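Local structure of hydrogenase maturation protease HycI (Thermococcus kodakarensis KOD1, 5ZBY) at residues S9-I14 / G117-L122; C17-D22 / E53-Y58; R36-V41 / V46-C51. The protein probably acts as an endopeptidase of the A31 family that trims the C-terminus of a [NiFe] hydrogenase large-subunit precursor during maturation. All coordinates share one frame; numbering follows the deposited sequence.

Contact 1 (S9-I14 / G117-L122)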
ATOM      1  N   SER A   9     -12.737  -8.213  -4.254  1.00 36.44           N
ATOM      2  CA  SER A   9     -13.728  -9.191  -4.701  1.00 36.36           C
ATOM      3  C   SER A   9     -13.249 -10.061  -5.854  1.00 40.35           C
ATOM      4  O   SER A   9     -12.716  -9.580  -6.857  1.00 38.98           O
ATOM      5  CB  SER A   9     -15.011  -8.464  -5.087  1.00 41.21           C
ATOM      6  OG  SER A   9     -15.780  -9.283  -5.927  1.00 51.71           O
ATOM      7  N   GLY A  10     -13.440 -11.364  -5.703  1.00 38.63           N
ATOM      8  CA  GLY A  10     -13.000 -12.280  -6.709  1.00 31.94           C
ATOM      9  C   GLY A  10     -11.540 -12.627  -6.666  1.00 33.84           C
ATOM     10  O   GLY A  10     -11.067 -13.418  -7.463  1.00 39.43           O
ATOM     11  N   LYS A  11     -10.789 -11.995  -5.767  1.00 31.94           N
ATOM     12  CA  LYS A  11      -9.360 -12.193  -5.749  1.00 29.47           C
ATOM     13  C   LYS A  11      -8.950 -13.159  -4.675  1.00 26.92           C
ATOM     14  O   LYS A  11      -9.203 -12.929  -3.488  1.00 36.93           O
ATOM     15  CB  LYS A  11      -8.663 -10.848  -5.524  1.00 26.69           C
ATOM     16  CG  LYS A  11      -9.045  -9.809  -6.521  1.00 32.61           C
ATOM     17  CD  LYS A  11      -8.567 -10.168  -7.877  1.00 34.55           C
ATOM     18  CE  LYS A  11      -8.848  -9.047  -8.839  1.00 51.06           C
ATOM     19  NZ  LYS A  11     -10.300  -8.839  -9.047  1.00 79.28           N
ATOM     20  N   THR A  12      -8.328 -14.272  -5.074  1.00 32.46           N
ATOM     21  CA  THR A  12      -7.953 -15.269  -4.070  1.00 34.62           C
ATOM     22  C   THR A  12      -6.582 -15.043  -3.448  1.00 30.29           C
ATOM     23  O   THR A  12      -6.454 -15.003  -2.226  1.00 35.45           O
ATOM     24  CB  THR A  12      -7.981 -16.661  -4.655  1.00 40.15           C
ATOM     25  OG1 THR A  12      -9.313 -16.911  -5.105  1.00 38.72           O
ATOM     26  CG2 THR A  12      -7.564 -17.695  -3.582  1.00 34.14           C
ATOM     27  N   ARG A  13      -5.562 -14.910  -4.292  1.00 27.89           N
ATOM     28  CA  ARG A  13      -4.217 -14.767  -3.764  1.00 23.64           C
ATOM     29  C   ARG A  13      -3.884 -13.263  -3.752  1.00 25.14           C
ATOM     30  O   ARG A  13      -3.872 -12.628  -4.802  1.00 24.93           O
ATOM     31  CB  ARG A  13      -3.196 -15.553  -4.586  1.00 24.76           C
ATOM     32  CG  ARG A  13      -3.430 -17.109  -4.595  1.00 26.14           C
ATOM     33  CD  ARG A  13      -2.257 -17.750  -5.304  1.00 27.20           C
ATOM     34  NE  ARG A  13      -1.003 -17.626  -4.620  1.00 31.08           N
ATOM     35  CZ  ARG A  13      -0.673 -18.325  -3.553  1.00 25.13           C
ATOM     36  NH1 ARG A  13      -1.516 -19.254  -3.053  1.00 28.32           N
ATOM     37  NH2 ARG A  13       0.522 -18.148  -3.016  1.00 28.24           N
ATOM     38  N   ILE A  14      -3.522 -12.750  -2.579  1.00 22.67           N
ATOM     39  CA  ILE A  14      -3.383 -11.297  -2.404  1.00 21.03           C
ATOM     40  C   ILE A  14      -2.025 -11.007  -1.809  1.00 25.31           C
ATOM     41  O   ILE A  14      -1.594 -11.704  -0.857  1.00 25.78           O
ATOM     42  CB  ILE A  14      -4.477 -10.791  -1.511  1.00 24.32           C
ATOM     43  CG1 ILE A  14      -5.823 -11.044  -2.201  1.00 28.90           C
ATOM     44  CG2 ILE A  14      -4.350  -9.243  -1.300  1.00 26.67           C
ATOM     45  CD1 ILE A  14      -6.974 -10.810  -1.370  1.00 35.24           C
ATOM     46  N   GLY A 117       0.043 -11.101 -14.376  1.00 34.44           N
ATOM     47  CA  GLY A 117      -1.360 -10.893 -14.701  1.00 39.45           C
ATOM     48  C   GLY A 117      -2.192 -10.346 -13.556  1.00 35.67           C
ATOM     49  O   GLY A 117      -3.409 -10.217 -13.672  1.00 33.76           O
ATOM     50  N   SER A 118      -1.549 -10.013 -12.433  1.00 29.90           N
ATOM     51  CA  SER A 118      -2.289  -9.561 -11.257  1.00 25.15           C
ATOM     52  C   SER A 118      -2.917  -8.185 -11.471  1.00 22.93           C
ATOM     53  O   SER A 118      -2.296  -7.363 -12.097  1.00 31.14           O
ATOM     54  CB  SER A 118      -1.348  -9.488 -10.050  1.00 27.81           C
ATOM     55  OG  SER A 118      -2.056  -9.212  -8.858  1.00 26.18           O
ATOM     56  N   ASP A 119      -4.108  -7.959 -10.938  1.00 24.66           N
ATOM     57  CA  ASP A 119      -4.542  -6.551 -10.764  1.00 23.35           C
ATOM     58  C   ASP A 119      -3.632  -5.870  -9.775  1.00 28.24           C
ATOM     59  O   ASP A 119      -3.146  -6.498  -8.833  1.00 26.26           O
ATOM     60  CB  ASP A 119      -5.970  -6.507 -10.265  1.00 27.83           C
ATOM     61  CG  ASP A 119      -6.973  -6.802 -11.365  1.00 79.59           C
ATOM     62  OD1 ASP A 119      -6.604  -6.684 -12.552  1.00 57.66           O
ATOM     63  OD2 ASP A 119      -8.126  -7.153 -11.052  1.00 58.74           O
ATOM     64  N   ILE A 120      -3.428  -4.553  -9.940  1.00 24.58           N
ATOM     65  CA  ILE A 120      -2.617  -3.821  -8.989  1.00 22.87           C
ATOM     66  C   ILE A 120      -3.420  -2.629  -8.520  1.00 27.16           C
ATOM     67  O   ILE A 120      -3.965  -1.911  -9.359  1.00 27.22           O
ATOM     68  CB  ILE A 120      -1.320  -3.290  -9.610  1.00 26.09           C
ATOM     69  CG1 ILE A 120      -0.685  -4.326 -10.576  1.00 28.02           C
ATOM     70  CG2 ILE A 120      -0.369  -2.774  -8.516  1.00 23.97           C
ATOM     71  CD1 ILE A 120      -0.032  -5.509  -9.877  1.00 30.06           C
ATOM     72  N   VAL A 121      -3.432  -2.363  -7.218  1.00 21.33           N
ATOM     73  CA  VAL A 121      -4.099  -1.131  -6.739  1.00 21.13           C
ATOM     74  C   VAL A 121      -3.182  -0.402  -5.746  1.00 22.49           C
ATOM     75  O   VAL A 121      -2.299  -1.038  -5.135  1.00 22.64           O
ATOM     76  CB  VAL A 121      -5.447  -1.483  -6.119  1.00 31.35           C
ATOM     77  CG1 VAL A 121      -5.273  -2.291  -4.873  1.00 35.46           C
ATOM     78  CG2 VAL A 121      -6.229  -0.269  -5.812  1.00 30.03           C
ATOM     79  N   LEU A 122      -3.329   0.940  -5.629  1.00 20.96           N
ATOM     80  CA  LEU A 122      -2.647   1.713  -4.604  1.00 26.37           C
ATOM     81  C   LEU A 122      -3.676   2.283  -3.654  1.00 25.13           C
ATOM     82  O   LEU A 122      -4.654   2.898  -4.106  1.00 23.51           O
ATOM     83  CB  LEU A 122      -1.821   2.838  -5.247  1.00 21.72           C
ATOM     84  CG  LEU A 122      -1.272   3.951  -4.345  1.00 27.43           C
ATOM     85  CD1 LEU A 122      -0.287   3.411  -3.325  1.00 25.23           C
ATOM     86  CD2 LEU A 122      -0.629   5.036  -5.233  1.00 28.57           C
TER

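Contact 2 (C17-D22 / E53-Y58)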
ATOM      1  N   CYS A  17       1.451  -4.787   0.232  1.00 22.85           N
ATOM      2  CA  CYS A  17       2.805  -4.231   0.313  1.00 20.81           C
ATOM      3  C   CYS A  17       2.762  -2.885   0.970  1.00 23.78           C
ATOM      4  O   CYS A  17       2.259  -1.946   0.347  1.00 26.29           O
ATOM      5  CB  CYS A  17       3.378  -4.037  -1.086  1.00 22.90           C
ATOM      6  SG  CYS A  17       3.774  -5.601  -1.860  1.00 29.17           S
ATOM      7  N   GLY A  18       3.282  -2.761   2.191  1.00 20.75           N
ATOM      8  CA  GLY A  18       3.329  -1.454   2.841  1.00 20.93           C
ATOM      9  C   GLY A  18       4.589  -0.707   2.455  1.00 26.46           C
ATOM     10  O   GLY A  18       5.681  -1.238   2.495  1.00 26.30           O
ATOM     11  N   ILE A  19       4.444   0.552   2.075  1.00 20.67           N
ATOM     12  CA  ILE A  19       5.539   1.389   1.652  1.00 22.41           C
ATOM     13  C   ILE A  19       5.634   2.518   2.638  1.00 22.87           C
ATOM     14  O   ILE A  19       4.628   3.112   3.012  1.00 23.60           O
ATOM     15  CB  ILE A  19       5.304   1.986   0.210  1.00 22.43           C
ATOM     16  CG1 ILE A  19       5.173   0.825  -0.797  1.00 23.84           C
ATOM     17  CG2 ILE A  19       6.476   2.873  -0.235  1.00 23.73           C
ATOM     18  CD1 ILE A  19       4.711   1.345  -2.151  1.00 25.32           C
ATOM     19  N   GLY A  20       6.850   2.853   3.078  1.00 20.11           N
ATOM     20  CA  GLY A  20       6.966   4.050   3.910  1.00 24.97           C
ATOM     21  C   GLY A  20       8.239   4.024   4.729  1.00 32.92           C
ATOM     22  O   GLY A  20       9.117   3.206   4.468  1.00 25.09           O
ATOM     23  N   ASN A  21       8.337   4.944   5.697  1.00 28.88           N
ATOM     24  CA  ASN A  21       9.532   5.113   6.515  1.00 32.96           C
ATOM     25  C   ASN A  21       9.069   5.395   7.941  1.00 28.62           C
ATOM     26  O   ASN A  21       8.406   6.397   8.168  1.00 29.42           O
ATOM     27  CB  ASN A  21      10.366   6.236   5.949  1.00 30.65           C
ATOM     28  CG  ASN A  21      11.626   6.503   6.765  1.00 33.93           C
ATOM     29  OD1 ASN A  21      11.674   6.230   7.971  1.00 34.67           O
ATOM     30  ND2 ASN A  21      12.635   7.008   6.103  1.00 38.97           N
ATOM     31  N   ASP A  22       9.367   4.502   8.884  1.00 33.58           N
ATOM     32  CA  ASP A  22       8.755   4.590  10.216  1.00 31.42           C
ATOM     33  C   ASP A  22       9.343   5.699  11.117  1.00 37.58           C
ATOM     34  O   ASP A  22       8.814   5.949  12.218  1.00 40.64           O
ATOM     35  CB  ASP A  22       8.836   3.232  10.941  1.00 36.87           C
ATOM     36  CG  ASP A  22      10.259   2.675  11.021  1.00 60.30           C
ATOM     37  OD1 ASP A  22      11.184   3.241  10.388  1.00 50.79           O
ATOM     38  OD2 ASP A  22      10.446   1.633  11.686  1.00 62.96           O
ATOM     39  N   GLU A  53      10.991   1.794   1.777  1.00 27.13           N
ATOM     40  CA  GLU A  53      10.945   2.635   0.620  1.00 22.66           C
ATOM     41  C   GLU A  53      11.389   1.977  -0.657  1.00 24.52           C
ATOM     42  O   GLU A  53      11.588   2.638  -1.676  1.00 28.10           O
ATOM     43  CB  GLU A  53      11.796   3.898   0.889  1.00 24.42           C
ATOM     44  CG  GLU A  53      11.226   4.764   2.012  1.00 27.13           C
ATOM     45  CD  GLU A  53      12.201   5.872   2.350  1.00 35.65           C
ATOM     46  OE1 GLU A  53      12.279   6.849   1.584  1.00 40.24           O
ATOM     47  OE2 GLU A  53      12.915   5.736   3.362  1.00 34.33           O
ATOM     48  N   MET A  54      11.473   0.636  -0.674  1.00 24.10           N
ATOM     49  CA  MET A  54      12.041  -0.050  -1.824  1.00 30.21           C
ATOM     50  C   MET A  54      11.158  -1.185  -2.314  1.00 27.66           C
ATOM     51  O   MET A  54      11.580  -2.365  -2.333  1.00 26.67           O
ATOM     52  CB  MET A  54      13.462  -0.550  -1.476  1.00 32.99           C
ATOM     53  CG  MET A  54      14.398   0.662  -1.224  1.00 38.64           C
ATOM     54  SD  MET A  54      16.028   0.483  -1.914  1.00 88.98           S
ATOM     55  CE  MET A  54      15.610   0.251  -3.639  1.00 62.47           C
ATOM     56  N   PRO A  55       9.934  -0.880  -2.769  1.00 23.16           N
ATOM     57  CA  PRO A  55       9.104  -1.988  -3.281  1.00 26.97           C
ATOM     58  C   PRO A  55       9.729  -2.725  -4.452  1.00 30.77           C
ATOM     59  O   PRO A  55       9.485  -3.931  -4.611  1.00 30.91           O
ATOM     60  CB  PRO A  55       7.805  -1.300  -3.716  1.00 27.92           C
ATOM     61  CG  PRO A  55       8.189   0.165  -3.874  1.00 24.97           C
ATOM     62  CD  PRO A  55       9.222   0.426  -2.814  1.00 26.34           C
ATOM     63  N   GLU A  56      10.574  -2.040  -5.219  1.00 30.30           N
ATOM     64  CA  GLU A  56      11.235  -2.658  -6.364  1.00 31.43           C
ATOM     65  C   GLU A  56      12.073  -3.846  -5.942  1.00 30.56           C
ATOM     66  O   GLU A  56      12.235  -4.795  -6.714  1.00 33.15           O
ATOM     67  CB  GLU A  56      12.128  -1.638  -7.086  1.00 30.57           C
ATOM     68  CG  GLU A  56      13.192  -1.018  -6.206  1.00 36.57           C
ATOM     69  CD  GLU A  56      12.792   0.371  -5.680  1.00 47.40           C
ATOM     70  OE1 GLU A  56      11.643   0.551  -5.195  1.00 34.63           O
ATOM     71  OE2 GLU A  56      13.620   1.307  -5.773  1.00 44.14           O
ATOM     72  N   SER A  57      12.585  -3.821  -4.714  1.00 27.15           N
ATOM     73  CA  SER A  57      13.382  -4.954  -4.201  1.00 30.54           C
ATOM     74  C   SER A  57      12.586  -6.223  -3.891  1.00 36.30           C
ATOM     75  O   SER A  57      13.188  -7.271  -3.632  1.00 34.36           O
ATOM     76  CB  SER A  57      14.124  -4.556  -2.930  1.00 34.95           C
ATOM     77  OG  SER A  57      14.916  -3.377  -3.101  1.00 37.85           O
ATOM     78  N   TYR A  58      11.260  -6.145  -3.903  1.00 27.19           N
ATOM     79  CA  TYR A  58      10.413  -7.290  -3.585  1.00 25.18           C
ATOM     80  C   TYR A  58       9.672  -7.902  -4.781  1.00 25.51           C
ATOM     81  O   TYR A  58       8.858  -8.797  -4.591  1.00 28.95           O
ATOM     82  CB  TYR A  58       9.413  -6.883  -2.472  1.00 26.41           C
ATOM     83  CG  TYR A  58      10.137  -6.460  -1.211  1.00 24.35           C
ATOM     84  CD1 TYR A  58      10.287  -7.359  -0.157  1.00 30.85           C
ATOM     85  CD2 TYR A  58      10.693  -5.169  -1.073  1.00 26.03           C
ATOM     86  CE1 TYR A  58      10.968  -7.030   0.982  1.00 25.65           C
ATOM     87  CE2 TYR A  58      11.371  -4.809   0.101  1.00 25.33           C
ATOM     88  CZ  TYR A  58      11.529  -5.733   1.118  1.00 28.62           C
ATOM     89  OH  TYR A  58      12.211  -5.435   2.286  1.00 32.58           O
TER

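Contact 3 (R36-V41 / V46-C51)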
ATOM      1  N   ARG A  36       0.668  -3.933  11.141  1.00 29.95           N
ATOM      2  CA  ARG A  36      -0.532  -4.273  11.856  1.00 31.50           C
ATOM      3  C   ARG A  36      -1.230  -5.431  11.153  1.00 32.65           C
ATOM      4  O   ARG A  36      -1.790  -6.331  11.818  1.00 37.91           O
ATOM      5  CB  ARG A  36      -1.442  -3.058  11.977  1.00 32.43           C
ATOM      6  CG  ARG A  36      -2.742  -3.374  12.685  1.00 39.72           C
ATOM      7  CD  ARG A  36      -2.495  -3.747  14.151  1.00 43.29           C
ATOM      8  NE  ARG A  36      -3.749  -3.740  14.900  1.00 45.34           N
ATOM      9  CZ  ARG A  36      -4.131  -4.689  15.746  1.00 61.68           C
ATOM     10  NH1 ARG A  36      -3.348  -5.736  15.982  1.00 52.86           N
ATOM     11  NH2 ARG A  36      -5.293  -4.581  16.370  1.00 52.48           N
ATOM     12  N   LEU A  37      -1.150  -5.484   9.816  1.00 29.35           N
ATOM     13  CA  LEU A  37      -1.846  -6.551   9.120  1.00 28.35           C
ATOM     14  C   LEU A  37      -1.197  -7.885   9.472  1.00 32.50           C
ATOM     15  O   LEU A  37      -1.891  -8.921   9.506  1.00 32.27           O
ATOM     16  CB  LEU A  37      -1.835  -6.359   7.611  1.00 29.31           C
ATOM     17  CG  LEU A  37      -2.881  -5.349   7.121  1.00 27.76           C
ATOM     18  CD1 LEU A  37      -2.610  -5.001   5.649  1.00 29.39           C
ATOM     19  CD2 LEU A  37      -4.277  -5.993   7.334  1.00 35.01           C
ATOM     20  N   LYS A  38       0.105  -7.860   9.753  1.00 27.70           N
ATOM     21  CA  LYS A  38       0.794  -9.128  10.067  1.00 29.79           C
ATOM     22  C   LYS A  38       0.240  -9.744  11.356  1.00 44.76           C
ATOM     23  O   LYS A  38       0.303 -10.970  11.558  1.00 35.45           O
ATOM     24  CB  LYS A  38       2.300  -8.898  10.171  1.00 30.32           C
ATOM     25  CG  LYS A  38       3.016  -8.780   8.819  1.00 30.45           C
ATOM     26  CD  LYS A  38       4.483  -8.413   9.036  1.00 33.65           C
ATOM     27  CE  LYS A  38       5.213  -8.037   7.757  1.00 39.21           C
ATOM     28  NZ  LYS A  38       5.681  -9.165   6.947  1.00 45.88           N
ATOM     29  N   GLU A  39      -0.335  -8.905  12.207  1.00 38.60           N
ATOM     30  CA  GLU A  39      -0.873  -9.349  13.491  1.00 42.94           C
ATOM     31  C   GLU A  39      -2.295  -9.828  13.330  1.00 50.80           C
ATOM     32  O   GLU A  39      -2.793 -10.593  14.152  1.00 55.22           O
ATOM     33  CB  GLU A  39      -0.825  -8.220  14.527  1.00 44.02           C
ATOM     34  CG  GLU A  39       0.573  -7.711  14.815  1.00 44.55           C
ATOM     35  CD  GLU A  39       0.613  -6.543  15.772  1.00 54.97           C
ATOM     36  OE1 GLU A  39      -0.443  -5.924  16.045  1.00 49.98           O
ATOM     37  OE2 GLU A  39       1.724  -6.242  16.253  1.00 62.97           O
ATOM     38  N   LEU A  40      -2.944  -9.394  12.255  1.00 39.59           N
ATOM     39  CA  LEU A  40      -4.383  -9.602  12.107  1.00 38.18           C
ATOM     40  C   LEU A  40      -4.758 -10.647  11.058  1.00 49.35           C
ATOM     41  O   LEU A  40      -5.876 -11.156  11.052  1.00 59.57           O
ATOM     42  CB  LEU A  40      -5.063  -8.276  11.755  1.00 40.85           C
ATOM     43  CG  LEU A  40      -5.085  -7.163  12.793  1.00 40.91           C
ATOM     44  CD1 LEU A  40      -5.853  -5.952  12.258  1.00 38.92           C
ATOM     45  CD2 LEU A  40      -5.720  -7.666  14.075  1.00 48.58           C
ATOM     46  N   VAL A  41      -3.833 -10.983  10.172  1.00 39.94           N
ATOM     47  CA  VAL A  41      -4.193 -11.792   9.013  1.00 32.64           C
ATOM     48  C   VAL A  41      -3.355 -13.047   8.978  1.00 49.77           C
ATOM     49  O   VAL A  41      -2.141 -12.971   8.784  1.00 57.67           O
ATOM     50  CB  VAL A  41      -3.991 -11.006   7.692  1.00 42.38           C
ATOM     51  CG1 VAL A  41      -4.215 -11.892   6.464  1.00 38.18           C
ATOM     52  CG2 VAL A  41      -4.894  -9.788   7.659  1.00 43.85           C
ATOM     53  N   VAL A  46      -2.629 -15.185   1.526  1.00 24.78           N
ATOM     54  CA  VAL A  46      -2.264 -13.759   1.594  1.00 25.99           C
ATOM     55  C   VAL A  46      -0.812 -13.591   2.068  1.00 30.26           C
ATOM     56  O   VAL A  46      -0.396 -14.226   3.045  1.00 30.50           O
ATOM     57  CB  VAL A  46      -3.194 -13.007   2.541  1.00 22.88           C
ATOM     58  CG1 VAL A  46      -2.725 -11.539   2.716  1.00 24.22           C
ATOM     59  CG2 VAL A  46      -4.635 -13.015   2.032  1.00 27.81           C
ATOM     60  N   LEU A  47      -0.051 -12.739   1.378  1.00 25.39           N
ATOM     61  CA  LEU A  47       1.286 -12.372   1.768  1.00 22.26           C
ATOM     62  C   LEU A  47       1.310 -10.888   2.118  1.00 23.79           C
ATOM     63  O   LEU A  47       0.873 -10.083   1.303  1.00 25.75           O
ATOM     64  CB  LEU A  47       2.248 -12.661   0.635  1.00 24.44           C
ATOM     65  CG  LEU A  47       3.681 -12.152   0.749  1.00 27.61           C
ATOM     66  CD1 LEU A  47       4.388 -12.747   1.990  1.00 34.72           C
ATOM     67  CD2 LEU A  47       4.471 -12.396  -0.520  1.00 28.22           C
ATOM     68  N   ILE A  48       1.814 -10.553   3.309  1.00 24.84           N
ATOM     69  CA  ILE A  48       1.978  -9.153   3.743  1.00 20.78           C
ATOM     70  C   ILE A  48       3.464  -8.835   3.779  1.00 28.29           C
ATOM     71  O   ILE A  48       4.270  -9.543   4.409  1.00 28.34           O
ATOM     72  CB  ILE A  48       1.372  -8.912   5.128  1.00 22.67           C
ATOM     73  CG1 ILE A  48      -0.034  -9.504   5.275  1.00 33.42           C
ATOM     74  CG2 ILE A  48       1.392  -7.380   5.453  1.00 22.64           C
ATOM     75  CD1 ILE A  48      -1.070  -8.791   4.436  1.00 37.13           C
ATOM     76  N   LEU A  49       3.853  -7.782   3.084  1.00 22.37           N
ATOM     77  CA  LEU A  49       5.249  -7.359   3.041  1.00 27.08           C
ATOM     78  C   LEU A  49       5.410  -5.930   3.526  1.00 27.41           C
ATOM     79  O   LEU A  49       4.623  -5.041   3.169  1.00 26.07           O
ATOM     80  CB  LEU A  49       5.774  -7.414   1.616  1.00 25.30           C
ATOM     81  CG  LEU A  49       5.873  -8.777   0.964  1.00 28.92           C
ATOM     82  CD1 LEU A  49       6.234  -8.590  -0.500  1.00 28.07           C
ATOM     83  CD2 LEU A  49       6.933  -9.604   1.730  1.00 33.55           C
ATOM     84  N   ASN A  50       6.434  -5.711   4.335  1.00 23.44           N
ATOM     85  CA  ASN A  50       6.914  -4.369   4.652  1.00 22.38           C
ATOM     86  C   ASN A  50       8.035  -4.068   3.665  1.00 28.48           C
ATOM     87  O   ASN A  50       9.122  -4.660   3.738  1.00 27.41           O
ATOM     88  CB  ASN A  50       7.380  -4.304   6.112  1.00 26.65           C
ATOM     89  CG  ASN A  50       7.938  -2.933   6.499  1.00 26.33           C
ATOM     90  OD1 ASN A  50       8.302  -2.105   5.653  1.00 31.38           O
ATOM     91  ND2 ASN A  50       7.993  -2.696   7.800  1.00 36.61           N
ATOM     92  N   CYS A  51       7.774  -3.191   2.704  1.00 23.68           N
ATOM     93  CA  CYS A  51       8.723  -2.917   1.627  1.00 25.35           C
ATOM     94  C   CYS A  51       9.636  -1.718   1.927  1.00 22.07           C
ATOM     95  O   CYS A  51      10.507  -1.387   1.111  1.00 25.41           O
ATOM     96  CB  CYS A  51       7.989  -2.621   0.324  1.00 24.41           C
ATOM     97  SG  CYS A  51       7.095  -4.071  -0.269  1.00 28.89           S
TER

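Contact 1 (S9-I14 / G117-L122)
Lys11 and Asp119 face each other across backbones that stay well apart: their CA atoms, the nearest pair between 9-14 and 117-122, are 9.0 Å from one another, and no hydrogen bond joins the two segments. Both CB atoms point into the gap, and the side chains bridge it, crossing at about a right angle. The Lys11 chain bends at chi2 (-66°) and again at chi4 (-66°), and the second bend turns the ammonium back toward its own loop. The salt bridge, Lys11 NZ to Asp119 OD2, is long at 3.4 Å; Lys11 CE is modelled still nearer, 3.0 Å from Asp119 OD2, a contact too tight for a methylene and doubtful as placed. Lys11 NZ also makes a weak hydrogen bond of 3.3 Å to Ser9 O, which closes the short turn at Gly10, whose positive phi (81°) suits glycine. Where the loop of 117-122 becomes strand, Ser118 OG makes a local bond of 2.9 Å to Asp119 O of the next residue, while Ser118 N reaches back to Thr116 OG1. Asp119 OD1 has a long, weak ion pair with Lys113, and the Lys11 side chain also touches Leu69 and Asp68. These 74 Å² of buried surface therefore amount to one pair of side chains at the surface, joining the loop before strand 14-18 to the beginning of strand 119-125. The long N-to-O separation, with no hydrogen bond across, is consistent with a loose, mainly electrostatic attraction.

Contact 2 (C17-D22 / E53-Y58)
Two loops that follow neighbouring parallel strands meet here at the C-terminal edge of the central sheet: Ile19-Asn21, in the segment that runs on from strand 14-18, and Glu53-Pro55, after strand 46-50. The backbones come closest at Gly20 and Glu53, with CA atoms 5.4 Å apart, but Gly20 O and Glu53 N, at 3.6 Å, form no hydrogen bond. Glu53 CG also sits 3.6 Å from Gly20 O, and the chain then extends on to Asn21. There Asn21 ND2 gives Glu53 OE2 a weak hydrogen bond of 3.0 Å, bent to 126° at the hydrogen, with amide and carboxylate planes 39° apart. The Asn21 amide is carried to the carboxylate by a first torsion that sets CG anti to the backbone N (chi1 179°). Each polar group has a stronger partner elsewhere: Asn21 OD1 accepts from Val23 N, and Glu53 OE1 forms a salt bridge with Arg24. The apolar half is small, Ile19 CD1 meeting Pro55 CG at 4.1 Å as the two side chains cross at about a right angle. A HEPES molecule is bound with its nearest atom about 3 Å from Gly20. Ile19 and Pro55 both pack on Phe72 of strand 69-75, while Ile19 also reaches Leu105 of helix 105-116; the 3-10 turn 55-58 then leads into helix 59-64.

Contact 3 (R36-V41 / V46-C51)
Leu37 opens the contact from helix 29-40, placing its CB 4.0 Å from Ile48 CG2, with Ile48 CD1 almost as close. Ile48 is the centre of the interface, and its CG2, anti to the backbone N, is the branch that lies between Leu37 and the next residue. Lys38 runs past Ile48 in the opposite direction: Lys38 CG touches Ile48 CG2 at 4.0 Å, and the chain continues straight until chi4 (-81°) turns the ammonium toward the strand backbone. Lys38 NZ then donates to Ile48 O at 2.9 Å, from above the carbonyl plane, 45° out of it, so the bond does not lie on a lone pair. The lysine thus combines methylene packing with a polar hold on the strand backbone. Three residues further, Val41 and Val46 cross at about a right angle, touching through Val41 CG1 and Val46 CG1 at 4.0 Å. Helix 138-156 packs against segment 36-41, Leu37 on Ile151 and Val41 on Leu155, while Ile48 also packs on Ile16 of the adjacent strand. The axes of 36-40 and 46-50 approach to 8.6 Å, and their directions differ by 151°, nearly antiparallel. Together with the parallel pairing of strands 14-18 and 46-50, that geometry identifies the second half of a beta-alpha-beta crossover, the helix running back along the face of the sheet before the chain enters edge strand 46-50.

All three contacts reach one mixed sheet, ordered 46-50, 14-18, 69-75, 119-125, 85-88. Contacts 2 and 3 involve the neighbouring strands 14-18 and 46-50 at one edge, whereas contact 1 reaches from the beginning of 14-18 to a strand two places away. Along the chain they are nested, contact 3 inside contact 2 and contact 2 inside contact 1. Centres of contacts 1 and 2 are about 18 Å apart, of 1 and 3 about 15 Å, and of 2 and 3 about 13 Å. Probable backbone hydrogen bonds, Ile14 O to Leu47 N (2.9 Å) and Gly18 N to Leu49 O (2.8 Å), connect contact 3 to both others, so strand pairing links them into one framework.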